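Long-range contacts in secretory pathway GDP dissociation inhibitor (Saccharomyces cerevisiae, PDB 2BCG), which regulates Rab GTPases of the yeast secretory pathway, inhibiting GDP release from SEC4 and extracting GDP-bound YPT7 from vacuolar membranes: residues A[57-62]-A[391-396]; A[102-107]-A[246-251]; A[310-315]-A[395-400]. All blocks are in the same frame, centred on the assembly; numbering follows the deposited sequence. Where two conformers were deposited one is given.

Contact 1: residues A[57-62]-A[391-396]; sequences QLYEKF and EKFMGI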
loop_
_atom_site.group_PDB
_atom_site.type_symbol
_atom_site.label_atom_id
_atom_site.label_comp_id
_atom_site.label_asym_id
_atom_site.label_seq_id
_atom_site.Cartn_x
_atom_site.Cartn_y
_atom_site.Cartn_z
ATOM N N GLN A 57 4.828 17.526 4.636
ATOM C CA GLN A 57 4.830 16.672 5.825
ATOM C C GLN A 57 6.191 16.144 6.234
ATOM O O GLN A 57 6.501 15.963 7.412
ATOM C CB GLN A 57 3.849 15.506 5.662
ATOM C CG GLN A 57 2.534 15.818 6.252
ATOM C CD GLN A 57 2.658 16.274 7.726
ATOM O OE1 GLN A 57 3.285 15.596 8.572
ATOM N NE2 GLN A 57 2.091 17.446 8.026
ATOM N N LEU A 58 7.029 15.879 5.232
ATOM C CA LEU A 58 8.373 15.487 5.519
ATOM C C LEU A 58 9.126 16.598 6.293
ATOM O O LEU A 58 9.900 16.304 7.213
ATOM C CB LEU A 58 9.065 15.131 4.199
ATOM C CG LEU A 58 9.959 13.928 4.117
ATOM C CD1 LEU A 58 9.340 12.638 4.646
ATOM C CD2 LEU A 58 10.417 13.789 2.689
ATOM N N TYR A 59 8.948 17.864 5.881
ATOM C CA TYR A 59 9.585 18.982 6.597
ATOM C C TYR A 59 9.040 19.119 8.000
ATOM O O TYR A 59 9.780 19.331 8.956
ATOM C CB TYR A 59 9.412 20.297 5.818
ATOM C CG TYR A 59 10.450 20.498 4.730
ATOM C CD1 TYR A 59 11.676 21.125 5.015
ATOM C CD2 TYR A 59 10.238 20.021 3.429
ATOM C CE1 TYR A 59 12.649 21.284 4.013
ATOM C CE2 TYR A 59 11.200 20.172 2.429
ATOM C CZ TYR A 59 12.400 20.824 2.732
ATOM O OH TYR A 59 13.344 20.956 1.746
ATOM N N GLU A 60 7.719 18.977 8.121
ATOM C CA GLU A 60 7.082 19.084 9.439
ATOM C C GLU A 60 7.603 18.035 10.406
ATOM O O GLU A 60 7.847 18.313 11.581
ATOM C CB GLU A 60 5.554 18.964 9.320
ATOM C CG GLU A 60 4.897 20.165 8.678
ATOM C CD GLU A 60 5.138 21.496 9.431
ATOM O OE1 GLU A 60 5.118 21.515 10.691
ATOM O OE2 GLU A 60 5.348 22.520 8.732
ATOM N N LYS A 61 7.823 16.830 9.893
ATOM C CA LYS A 61 8.239 15.717 10.707
ATOM C C LYS A 61 9.727 15.714 11.070
ATOM O O LYS A 61 10.097 15.289 12.179
ATOM C CB LYS A 61 7.898 14.429 9.950
ATOM C CG LYS A 61 7.533 13.271 10.790
ATOM C CD LYS A 61 6.821 12.206 9.918
ATOM C CE LYS A 61 6.367 11.036 10.781
ATOM N NZ LYS A 61 7.568 10.385 11.408
ATOM N N PHE A 62 10.597 16.129 10.134
ATOM C CA PHE A 62 12.026 15.846 10.301
ATOM C C PHE A 62 12.937 17.074 10.344
ATOM O O PHE A 62 14.155 16.915 10.529
ATOM C CB PHE A 62 12.527 14.894 9.206
ATOM C CG PHE A 62 11.873 13.546 9.219
ATOM C CD1 PHE A 62 12.159 12.614 10.223
ATOM C CD2 PHE A 62 11.006 13.189 8.206
ATOM C CE1 PHE A 62 11.547 11.356 10.241
ATOM C CE2 PHE A 62 10.382 11.918 8.207
ATOM C CZ PHE A 62 10.676 11.000 9.209
ATOM N N GLU A 391 18.566 17.033 -0.274
ATOM C CA GLU A 391 18.069 17.149 1.108
ATOM C C GLU A 391 18.064 15.782 1.742
ATOM O O GLU A 391 17.889 14.760 1.065
ATOM C CB GLU A 391 16.652 17.721 1.072
ATOM C CG GLU A 391 16.100 18.207 2.385
ATOM C CD GLU A 391 17.001 19.211 3.053
ATOM O OE1 GLU A 391 16.743 20.415 2.864
ATOM O OE2 GLU A 391 17.977 18.794 3.729
ATOM N N LYS A 392 18.251 15.783 3.048
ATOM C CA LYS A 392 18.192 14.567 3.860
ATOM C C LYS A 392 17.142 14.792 4.953
ATOM O O LYS A 392 17.120 15.878 5.590
ATOM C CB LYS A 392 19.528 14.340 4.579
ATOM C CG LYS A 392 20.705 13.984 3.740
ATOM C CD LYS A 392 21.915 13.813 4.647
ATOM C CE LYS A 392 23.128 13.451 3.829
ATOM N NZ LYS A 392 24.390 13.631 4.628
ATOM N N PHE A 393 16.324 13.770 5.202
ATOM C CA PHE A 393 15.369 13.783 6.316
ATOM C C PHE A 393 15.647 12.551 7.167
ATOM O O PHE A 393 15.443 11.419 6.707
ATOM C CB PHE A 393 13.944 13.775 5.788
ATOM C CG PHE A 393 13.646 14.911 4.833
ATOM C CD1 PHE A 393 13.080 16.113 5.287
ATOM C CD2 PHE A 393 13.942 14.791 3.474
ATOM C CE1 PHE A 393 12.811 17.187 4.385
ATOM C CE2 PHE A 393 13.665 15.859 2.593
ATOM C CZ PHE A 393 13.110 17.043 3.066
ATOM N N MET A 394 16.131 12.770 8.385
ATOM C CA MET A 394 16.672 11.680 9.175
ATOM C C MET A 394 15.743 11.367 10.326
ATOM O O MET A 394 15.300 12.272 11.043
ATOM C CB MET A 394 18.009 12.071 9.819
ATOM C CG MET A 394 19.026 12.828 8.966
ATOM S SD MET A 394 19.726 11.628 7.875
ATOM C CE MET A 394 20.789 10.723 8.969
ATOM N N GLY A 395 15.490 10.079 10.509
ATOM C CA GLY A 395 14.628 9.610 11.599
ATOM C C GLY A 395 15.226 8.354 12.193
ATOM O O GLY A 395 15.947 7.592 11.513
ATOM N N ILE A 396 14.932 8.137 13.472
ATOM C CA ILE A 396 15.341 6.905 14.160
ATOM C C ILE A 396 14.097 6.309 14.816
ATOM O O ILE A 396 13.329 7.029 15.452
ATOM C CB ILE A 396 16.452 7.184 15.199
ATOM C CG1 ILE A 396 17.694 7.721 14.448
ATOM C CG2 ILE A 396 16.729 5.927 16.012
ATOM C CD1 ILE A 396 18.840 8.157 15.386
HETATM O O HOH W 1 15.215 22.823 2.181
HETATM O O HOH W 2 16.313 15.574 9.338
#
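The carbonyl of Phe62 reaches Met394 through one water molecule. The water donates to Phe62 O, its oxygen 2.8 Å from that atom, and accepts from Met394 N. This bridge ties the C-terminal turn of helix 55-62 to strand 391-402, an outermost strand of the chain's mixed sheet. The short helix and strand axes pass 8.6 Å apart, at 50°. No direct hydrogen bond joins the two segments; beyond water bridges they meet by packing.

Phe393 is the centre of it. Its CG stands anti to its own carbonyl carbon (chi1 -56°), and the ring sits among Leu58, Tyr59 and Phe62. Its edge points at the face of Tyr59 in a T-shaped pair with planes 85° apart. Phe393 CE1 stands over the centre of the Tyr59 ring, 3.8 Å above its plane. Leu58 CD2 lies over one face of Phe393, shifted toward the rim, in a CH-pi contact 3.9 Å from the ring centroid. Lys63, just after the helical segment, adds a cation-pi contact to the same ring. Glu391 was deposited in two conformers. In the one given, its OE2 pairs with Lys63 NZ outside the two segments, and a second water links its OE1 to Tyr59 OH; both links are less certain for that reason.

Phe62 packs against Phe393 CB and, further along the strand, against Met394 and Gly395. Its CD2 meets Phe393 CB at 3.8 Å. Phe62 CD1 lies 3.3 Å from Met394 O of the strand backbone. Gly395 has no side chain there, and Phe62 CE1 comes to 3.8 Å from Gly395 CA.

Contact 2: residues A[102-107]-A[246-251]; sequences IHTDVT and QGFARL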
loop_
_atom_site.group_PDB
_atom_site.type_symbol
_atom_site.label_atom_id
_atom_site.label_comp_id
_atom_site.label_asym_id
_atom_site.label_seq_id
_atom_site.Cartn_x
_atom_site.Cartn_y
_atom_site.Cartn_z
ATOM N N ILE A 102 -3.615 -10.979 -4.696
ATOM C CA ILE A 102 -4.344 -11.639 -5.785
ATOM C C ILE A 102 -5.635 -12.282 -5.320
ATOM O O ILE A 102 -6.651 -12.108 -5.974
ATOM C CB ILE A 102 -3.446 -12.752 -6.357
ATOM C CG1 ILE A 102 -2.241 -12.137 -7.046
ATOM C CG2 ILE A 102 -4.223 -13.636 -7.297
ATOM C CD1 ILE A 102 -1.118 -13.113 -7.287
ATOM N N HIS A 103 -5.613 -12.951 -4.172
ATOM C CA HIS A 103 -6.818 -13.638 -3.675
ATOM C C HIS A 103 -7.927 -12.654 -3.301
ATOM O O HIS A 103 -9.104 -12.949 -3.469
ATOM C CB HIS A 103 -6.487 -14.550 -2.489
ATOM C CG HIS A 103 -5.930 -15.883 -2.902
ATOM N ND1 HIS A 103 -4.598 -16.073 -3.198
ATOM C CD2 HIS A 103 -6.540 -17.082 -3.099
ATOM C CE1 HIS A 103 -4.412 -17.334 -3.571
ATOM N NE2 HIS A 103 -5.572 -17.967 -3.513
ATOM N N THR A 104 -7.548 -11.466 -2.804
ATOM C CA THR A 104 -8.522 -10.460 -2.338
ATOM C C THR A 104 -8.886 -9.446 -3.389
ATOM O O THR A 104 -9.758 -8.587 -3.160
ATOM C CB THR A 104 -7.971 -9.658 -1.143
ATOM O OG1 THR A 104 -6.764 -8.953 -1.532
ATOM C CG2 THR A 104 -7.739 -10.548 0.109
ATOM N N ASP A 105 -8.201 -9.491 -4.530
ATOM C CA ASP A 105 -8.397 -8.508 -5.601
ATOM C C ASP A 105 -8.071 -7.062 -5.166
ATOM O O ASP A 105 -8.541 -6.086 -5.760
ATOM C CB ASP A 105 -9.809 -8.571 -6.201
ATOM C CG ASP A 105 -10.067 -9.852 -7.017
ATOM O OD1 ASP A 105 -9.134 -10.618 -7.365
ATOM O OD2 ASP A 105 -11.253 -10.092 -7.282
ATOM N N VAL A 106 -7.216 -6.936 -4.161
ATOM C CA VAL A 106 -6.713 -5.582 -3.785
ATOM C C VAL A 106 -5.797 -5.032 -4.884
ATOM O O VAL A 106 -5.551 -3.831 -4.979
ATOM C CB VAL A 106 -6.141 -5.577 -2.362
ATOM C CG1 VAL A 106 -5.392 -4.281 -2.068
ATOM C CG2 VAL A 106 -7.288 -5.768 -1.391
ATOM N N THR A 107 -5.383 -5.928 -5.797
ATOM C CA THR A 107 -4.822 -5.507 -7.060
ATOM C C THR A 107 -5.701 -4.519 -7.830
ATOM O O THR A 107 -5.187 -3.781 -8.693
ATOM C CB THR A 107 -4.564 -6.741 -7.985
ATOM O OG1 THR A 107 -5.743 -7.570 -8.052
ATOM C CG2 THR A 107 -3.400 -7.576 -7.448
ATOM N N GLN A 246 -4.329 1.629 2.289
ATOM C CA GLN A 246 -5.562 2.248 1.770
ATOM C C GLN A 246 -6.378 1.212 0.988
ATOM O O GLN A 246 -7.610 1.185 1.066
ATOM C CB GLN A 246 -5.243 3.461 0.898
ATOM C CG GLN A 246 -4.747 4.637 1.757
ATOM C CD GLN A 246 -4.457 5.860 0.917
ATOM O OE1 GLN A 246 -5.349 6.459 0.332
ATOM N NE2 GLN A 246 -3.196 6.214 0.832
ATOM N N GLY A 247 -5.675 0.343 0.269
ATOM C CA GLY A 247 -6.372 -0.669 -0.516
ATOM C C GLY A 247 -7.031 -1.726 0.342
ATOM O O GLY A 247 -8.167 -2.178 0.059
ATOM N N PHE A 248 -6.317 -2.181 1.370
ATOM C CA PHE A 248 -6.912 -3.174 2.272
ATOM C C PHE A 248 -8.048 -2.552 3.098
ATOM O O PHE A 248 -9.018 -3.255 3.440
ATOM C CB PHE A 248 -5.847 -3.862 3.120
ATOM C CG PHE A 248 -5.086 -4.901 2.339
ATOM C CD1 PHE A 248 -5.657 -6.174 2.102
ATOM C CD2 PHE A 248 -3.849 -4.590 1.761
ATOM C CE1 PHE A 248 -4.970 -7.134 1.344
ATOM C CE2 PHE A 248 -3.170 -5.546 0.966
ATOM C CZ PHE A 248 -3.719 -6.830 0.786
ATOM N N ALA A 249 -7.932 -1.264 3.432
ATOM C CA ALA A 249 -9.036 -0.554 4.131
ATOM C C ALA A 249 -10.275 -0.509 3.232
ATOM O O ALA A 249 -11.404 -0.702 3.705
ATOM C CB ALA A 249 -8.611 0.864 4.519
ATOM N N ARG A 250 -10.065 -0.249 1.940
ATOM C CA ARG A 250 -11.199 -0.281 1.009
ATOM C C ARG A 250 -11.836 -1.708 0.977
ATOM O O ARG A 250 -13.077 -1.841 1.042
ATOM C CB ARG A 250 -10.783 0.181 -0.375
ATOM C CG ARG A 250 -11.960 0.119 -1.333
ATOM C CD ARG A 250 -11.594 0.661 -2.676
ATOM N NE ARG A 250 -12.745 0.509 -3.561
ATOM C CZ ARG A 250 -13.761 1.384 -3.617
ATOM N NH1 ARG A 250 -13.759 2.520 -2.879
ATOM N NH2 ARG A 250 -14.783 1.114 -4.425
ATOM N N LEU A 251 -10.989 -2.763 0.926
ATOM C CA LEU A 251 -11.512 -4.162 0.959
ATOM C C LEU A 251 -12.380 -4.363 2.212
ATOM O O LEU A 251 -13.514 -4.879 2.147
ATOM C CB LEU A 251 -10.350 -5.158 0.966
ATOM C CG LEU A 251 -10.769 -6.625 1.071
ATOM C CD1 LEU A 251 -11.387 -7.154 -0.229
ATOM C CD2 LEU A 251 -9.543 -7.442 1.478
#
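Thr104, in the last turn of helix 96-104, touches both Leu251 and Phe248. Its CB and CG2 both meet one methyl of Leu251, with Thr104 CB 3.8 Å from Leu251 CD2. The other methyl, Leu251 CD1, lies 3.6 Å from Thr104 O. That carbonyl oxygen is also hydrogen-bonded to the side chain of Arg447. Thr104 OG1 sits between the backbone N and the carbonyl carbon (chi1 61°). From there it bonds back to Ile100 O in the preceding turn. It also takes a weak bond from Val106 N, and it lies 3.8 Å from Phe248 CE1.

Asp105 is the first residue to leave helical angles. Its phi is positive (61°), and two bonds run back into the last turn, which makes a Schellman motif. The bond from Asp105 CA to CB points away from helix 243-254, while that of Val106 points toward it.

Val106 packs across the face of Phe248 with both methyls. CG1 makes the CH-pi contact, 4.1 Å from the ring centroid and 13° off the normal. Val106 CG2 meets Phe248 CE1 at 3.8 Å, and it also touches Leu251 CB at 3.9 Å. The same CG1 also lies against Gly247 C, and the lack of a side chain on Gly247 lets the segments come close. The CA atoms of Val106 and Gly247 are 5.9 Å apart.

Phe248 also packs on Ile21, Cys24 and Ile25 of helix 21-32. Gln246 and Arg250 of the same helical segment bond to the other protein chain. The C-terminal end of helix 96-104, closed by a Schellman motif, thus packs on helix 243-254, itself part of the YPT1-interacting region 236-261.

Contact 3: residues A[310-315]-A[395-400]; sequences VIRAIC and GIAELF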
loop_
_atom_site.group_PDB
_atom_site.type_symbol
_atom_site.label_atom_id
_atom_site.label_comp_id
_atom_site.label_asym_id
_atom_site.label_seq_id
_atom_site.Cartn_x
_atom_site.Cartn_y
_atom_site.Cartn_z
ATOM N N VAL A 310 16.401 1.527 14.456
ATOM C CA VAL A 310 16.698 1.602 13.031
ATOM C C VAL A 310 16.808 3.054 12.630
ATOM O O VAL A 310 15.902 3.844 12.893
ATOM C CB VAL A 310 15.562 0.937 12.209
ATOM C CG1 VAL A 310 15.926 0.891 10.719
ATOM C CG2 VAL A 310 15.285 -0.479 12.702
ATOM N N ILE A 311 17.911 3.411 11.963
ATOM C CA ILE A 311 18.006 4.771 11.415
ATOM C C ILE A 311 17.525 4.702 9.970
ATOM O O ILE A 311 17.896 3.745 9.231
ATOM C CB ILE A 311 19.422 5.387 11.518
ATOM C CG1 ILE A 311 19.446 6.807 10.950
ATOM C CG2 ILE A 311 20.470 4.477 10.899
ATOM C CD1 ILE A 311 20.679 7.621 11.338
ATOM N N ARG A 312 16.689 5.677 9.593
ATOM C CA ARG A 312 16.182 5.764 8.226
ATOM C C ARG A 312 16.416 7.181 7.723
ATOM O O ARG A 312 15.957 8.175 8.342
ATOM C CB ARG A 312 14.697 5.390 8.154
ATOM C CG ARG A 312 14.457 3.922 8.578
ATOM C CD ARG A 312 13.014 3.542 8.656
ATOM N NE ARG A 312 12.827 2.097 8.870
ATOM C CZ ARG A 312 12.150 1.541 9.888
ATOM N NH1 ARG A 312 11.559 2.283 10.804
ATOM N NH2 ARG A 312 12.012 0.217 9.941
ATOM N N ALA A 313 17.207 7.259 6.653
ATOM C CA ALA A 313 17.603 8.556 6.106
ATOM C C ALA A 313 16.959 8.633 4.737
ATOM O O ALA A 313 17.352 7.921 3.832
ATOM C CB ALA A 313 19.123 8.659 5.954
ATOM N N ILE A 314 15.999 9.531 4.598
ATOM C CA ILE A 314 15.303 9.747 3.352
ATOM C C ILE A 314 16.034 10.853 2.600
ATOM O O ILE A 314 16.112 12.003 3.065
ATOM C CB ILE A 314 13.826 10.144 3.614
ATOM C CG1 ILE A 314 13.088 9.056 4.418
ATOM C CG2 ILE A 314 13.110 10.535 2.308
ATOM C CD1 ILE A 314 11.773 9.576 5.002
ATOM N N CYS A 315 16.639 10.481 1.470
ATOM C CA CYS A 315 17.433 11.428 0.694
ATOM C C CYS A 315 16.743 11.760 -0.602
ATOM O O CYS A 315 16.205 10.854 -1.256
ATOM C CB CYS A 315 18.782 10.820 0.352
ATOM S SG CYS A 315 19.709 10.371 1.856
ATOM N N GLY A 395 15.490 10.079 10.509
ATOM C CA GLY A 395 14.628 9.610 11.599
ATOM C C GLY A 395 15.226 8.354 12.193
ATOM O O GLY A 395 15.947 7.592 11.513
ATOM N N ILE A 396 14.932 8.137 13.472
ATOM C CA ILE A 396 15.341 6.905 14.160
ATOM C C ILE A 396 14.097 6.309 14.816
ATOM O O ILE A 396 13.329 7.029 15.452
ATOM C CB ILE A 396 16.452 7.184 15.199
ATOM C CG1 ILE A 396 17.694 7.721 14.448
ATOM C CG2 ILE A 396 16.729 5.927 16.012
ATOM C CD1 ILE A 396 18.840 8.157 15.386
ATOM N N ALA A 397 13.880 5.017 14.619
ATOM C CA ALA A 397 12.731 4.325 15.195
ATOM C C ALA A 397 13.197 3.171 16.097
ATOM O O ALA A 397 14.063 2.388 15.703
ATOM C CB ALA A 397 11.818 3.799 14.085
ATOM N N GLU A 398 12.621 3.078 17.300
ATOM C CA GLU A 398 12.859 1.915 18.143
ATOM C C GLU A 398 11.845 0.854 17.745
ATOM O O GLU A 398 10.690 1.180 17.524
ATOM C CB GLU A 398 12.709 2.277 19.632
ATOM C CG GLU A 398 13.201 1.155 20.523
ATOM C CD GLU A 398 13.423 1.559 21.973
ATOM O OE1 GLU A 398 13.927 0.716 22.742
ATOM O OE2 GLU A 398 13.085 2.696 22.348
ATOM N N LEU A 399 12.288 -0.392 17.600
ATOM C CA LEU A 399 11.401 -1.497 17.229
ATOM C C LEU A 399 10.736 -2.130 18.452
ATOM O O LEU A 399 11.418 -2.485 19.425
ATOM C CB LEU A 399 12.154 -2.569 16.454
ATOM C CG LEU A 399 12.880 -2.071 15.211
ATOM C CD1 LEU A 399 13.486 -3.314 14.574
ATOM C CD2 LEU A 399 11.899 -1.341 14.273
ATOM N N PHE A 400 9.419 -2.286 18.365
ATOM C CA PHE A 400 8.607 -2.897 19.443
ATOM C C PHE A 400 7.942 -4.202 19.027
ATOM O O PHE A 400 7.689 -4.457 17.834
ATOM C CB PHE A 400 7.568 -1.886 19.959
ATOM C CG PHE A 400 8.186 -0.656 20.521
ATOM C CD1 PHE A 400 8.248 0.521 19.762
ATOM C CD2 PHE A 400 8.761 -0.675 21.802
ATOM C CE1 PHE A 400 8.849 1.668 20.276
ATOM C CE2 PHE A 400 9.374 0.470 22.315
ATOM C CZ PHE A 400 9.437 1.645 21.542
HETATM O O HOH W 3 13.663 5.082 11.499
#
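Arg312 and Gly395 exchange two backbone hydrogen bonds. Arg312 N gives to Gly395 O, nearly straight at 178°. Gly395 N gives to Arg312 O at 2.9 Å. Val310 and Ala397 do the same, with Val310 N to Ala397 O at 2.8 Å. Between them Ile311 and Ile396 form a non-hydrogen-bonded pair. A water donates to Val310 O and, weakly, to Gly395 O.

The side chains of the Ile pair lie on one face of the sheet, where Ile311 CG1 meets Ile396 CG1 at 4.0 Å. Val310, Arg312 and Ala397 are on the other. There Val310 CG2 touches the branched end of Leu399, 3.8 Å from its CG. The Arg312 chain runs extended from CG to NE, and its NH1 comes to 3.6 Å from Ala397 CB. Val310 CG1 lies over one face of the guanidinium, toward its rim.

Further out, Arg312 NH2 is hydrogen-bonded to Tyr417 O, which holds the far end of the side chain, with a weak bond to Asp418 O. Pro375 packs against both isoleucines. Strand 303-317 also pairs, at its other edge, with strand 362-369 through Ile311 and Ala313. The contact is thus a regular antiparallel ladder that adds strand 391-402 as an outermost strand of the chain's mixed sheet.

Overall arrangement
From the N terminus, the chain first forms the parallel-sheet strands 14-17 and 37-40, then helix 55-62. That helix opens the long loop of 328 residues closed by contact 1. Contact 2 is nested inside this loop and joins the end of helix 96-104 to helix 243-254. Contact 3 opens inside the same loop, after contact 2 has closed, and ends on strand 391-402, as contact 1 does. Contacts 1 and 3 share Gly395 and Ile396. They touch, with Phe393 N 2.8 Å from Ile314 O. Helix 55-62 is thereby tied to the mixed sheet. Contact 2 lies across the chain's centre from contact 3, their centres 28 Å apart.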